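Local coordinates for protein cyclodipeptide synthase, BtCDPS (Bacillus thermoamylovorans, PDB 6ZTU) that probably joins two aminoacyl groups into a cyclodipeptide by aminoacyl transfer, at residues S38-S41 and Q42-H46. Numbering follows the deposited sequence.
Sequences SKFS and QNYIH
The backbone of Ser-41 passes directly into Gln-42, and the Ile-45 amide bonds to the Ser-41 carbonyl O (N to O 3.0 Å), closing the first turn of helix 42-55. Ser-41 is the N-cap of this helix, which follows strand 28-32 in the Rossmann-like fold of the cyclodipeptide synthases. The Ser-41 OG, its chi1 of 65° setting it over the start of the helix, accepts the Tyr-44 N-H at 3.1 Å from OG to N, in a nearly straight bond. Just before the cap, Phe-40 is the centre of an inverse gamma turn, closed by a weak bond from Ser-41 N to Lys-39 O.

Tyr-44 swings its ring back over this turn, with CG anti to the backbone N (chi1 -177°). The bent aliphatic chain of Lys-39 covers one face of the phenol: CE lies 3.9 Å from the ring centroid in a CH-pi contact, and CG sits nearer the rim. Phe-40 meets the same ring as an offset edge-to-face pair, the tyrosine edge directed at the phenylalanine face, with planes at 68° and centroids 5.5 Å apart. An alanine at Tyr-44 keeps the amide for the cap but takes away the ring that both the Lys-39 methylenes and Phe-40 pack against, and the Lys-39 chain would probably be freer to swing away from the turn.

His-201 packs against both Phe-40 and Tyr-44, while Ile-45 and Gln-42 lean on helix 79-103, where Gln-42 NE2 bonds to Glu-99. From that helix Arg-92 donates a hydrogen bond from NH1 to Phe-40 O, tying the turn to it. The Phe-40 side chain lies about 6 Å from the bound hexanediol. Beside the gamma turn, Ile-45 CD1 comes within 3.7 Å of Phe-40 O.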
loop_
_atom_site.group_PDB
_atom_site.type_symbol
_atom_site.label_atom_id
_atom_site.label_comp_id
_atom_site.label_asym_id
_atom_site.label_seq_id
_atom_site.Cartn_x
_atom_site.Cartn_y
_atom_site.Cartn_z
ATOM N N SER A 38 -3.126 -10.897 8.202
ATOM C CA SER A 38 -3.366 -12.305 7.894
ATOM C C SER A 38 -3.968 -12.516 6.511
ATOM O O SER A 38 -3.893 -13.632 5.984
ATOM C CB SER A 38 -4.286 -12.928 8.949
ATOM O OG SER A 38 -5.305 -12.018 9.329
ATOM N N LYS A 39 -4.568 -11.481 5.920
ATOM C CA LYS A 39 -5.160 -11.604 4.592
ATOM C C LYS A 39 -4.151 -12.092 3.556
ATOM O O LYS A 39 -4.518 -12.824 2.629
ATOM C CB LYS A 39 -5.736 -10.255 4.168
ATOM C CG LYS A 39 -6.334 -10.221 2.779
ATOM C CD LYS A 39 -7.826 -10.315 2.862
ATOM C CE LYS A 39 -8.483 -10.145 1.522
ATOM N NZ LYS A 39 -9.874 -10.622 1.669
ATOM N N PHE A 40 -2.883 -11.707 3.694
ATOM C CA PHE A 40 -1.888 -11.949 2.648
ATOM C C PHE A 40 -1.169 -13.274 2.892
ATOM O O PHE A 40 0.034 -13.350 3.139
ATOM C CB PHE A 40 -0.926 -10.775 2.555
ATOM C CG PHE A 40 -1.587 -9.523 2.081
ATOM C CD1 PHE A 40 -1.771 -9.296 0.728
ATOM C CD2 PHE A 40 -2.066 -8.596 2.988
ATOM C CE1 PHE A 40 -2.404 -8.142 0.283
ATOM C CE2 PHE A 40 -2.703 -7.443 2.558
ATOM C CZ PHE A 40 -2.870 -7.217 1.198
ATOM N N SER A 41 -1.959 -14.336 2.801
ATOM C CA SER A 41 -1.458 -15.696 2.763
ATOM C C SER A 41 -0.782 -15.971 1.423
ATOM O O SER A 41 -0.903 -15.206 0.462
ATOM C CB SER A 41 -2.605 -16.682 2.959
ATOM O OG SER A 41 -3.510 -16.591 1.864
ATOM N N GLN A 42 -0.083 -17.104 1.355
ATOM C CA GLN A 42 0.466 -17.545 0.079
ATOM C C GLN A 42 -0.627 -17.638 -0.980
ATOM O O GLN A 42 -0.472 -17.137 -2.100
ATOM C CB GLN A 42 1.168 -18.893 0.259
ATOM C CG GLN A 42 1.731 -19.470 -1.016
ATOM C CD GLN A 42 2.426 -20.797 -0.783
ATOM O OE1 GLN A 42 2.059 -21.549 0.117
ATOM N NE2 GLN A 42 3.441 -21.085 -1.586
ATOM N N ASN A 43 -1.758 -18.259 -0.635
ATOM C CA ASN A 43 -2.830 -18.442 -1.611
ATOM C C ASN A 43 -3.374 -17.111 -2.120
ATOM O O ASN A 43 -3.617 -16.957 -3.324
ATOM C CB ASN A 43 -3.960 -19.270 -1.007
ATOM C CG ASN A 43 -4.957 -19.729 -2.050
ATOM O OD1 ASN A 43 -4.579 -20.254 -3.097
ATOM N ND2 ASN A 43 -6.242 -19.511 -1.779
ATOM N N TYR A 44 -3.601 -16.151 -1.220
ATOM C CA TYR A 44 -4.160 -14.867 -1.637
ATOM C C TYR A 44 -3.177 -14.093 -2.505
ATOM O O TYR A 44 -3.567 -13.482 -3.509
ATOM C CB TYR A 44 -4.553 -14.040 -0.417
ATOM C CG TYR A 44 -5.219 -12.719 -0.752
ATOM C CD1 TYR A 44 -6.488 -12.684 -1.313
ATOM C CD2 TYR A 44 -4.574 -11.511 -0.514
ATOM C CE1 TYR A 44 -7.106 -11.482 -1.622
ATOM C CE2 TYR A 44 -5.191 -10.293 -0.814
ATOM C CZ TYR A 44 -6.456 -10.290 -1.370
ATOM O OH TYR A 44 -7.079 -9.097 -1.687
ATOM N N ILE A 45 -1.897 -14.099 -2.132
ATOM C CA ILE A 45 -0.894 -13.422 -2.952
ATOM C C ILE A 45 -0.863 -14.030 -4.354
ATOM O O ILE A 45 -0.801 -13.312 -5.362
ATOM C CB ILE A 45 0.478 -13.468 -2.248
ATOM C CG1 ILE A 45 0.503 -12.457 -1.093
ATOM C CG2 ILE A 45 1.608 -13.198 -3.232
ATOM C CD1 ILE A 45 1.687 -12.609 -0.138
ATOM N N HIS A 46 -0.968 -15.360 -4.447
ATOM C CA HIS A 46 -1.052 -15.990 -5.761
ATOM C C HIS A 46 -2.297 -15.541 -6.517
ATOM O O HIS A 46 -2.239 -15.272 -7.722
ATOM C CB HIS A 46 -1.020 -17.512 -5.617
ATOM C CG HIS A 46 0.368 -18.077 -5.583
ATOM N ND1 HIS A 46 0.971 -18.644 -6.689
ATOM C CD2 HIS A 46 1.281 -18.140 -4.584
ATOM C CE1 HIS A 46 2.190 -19.041 -6.368
ATOM N NE2 HIS A 46 2.404 -18.745 -5.097
#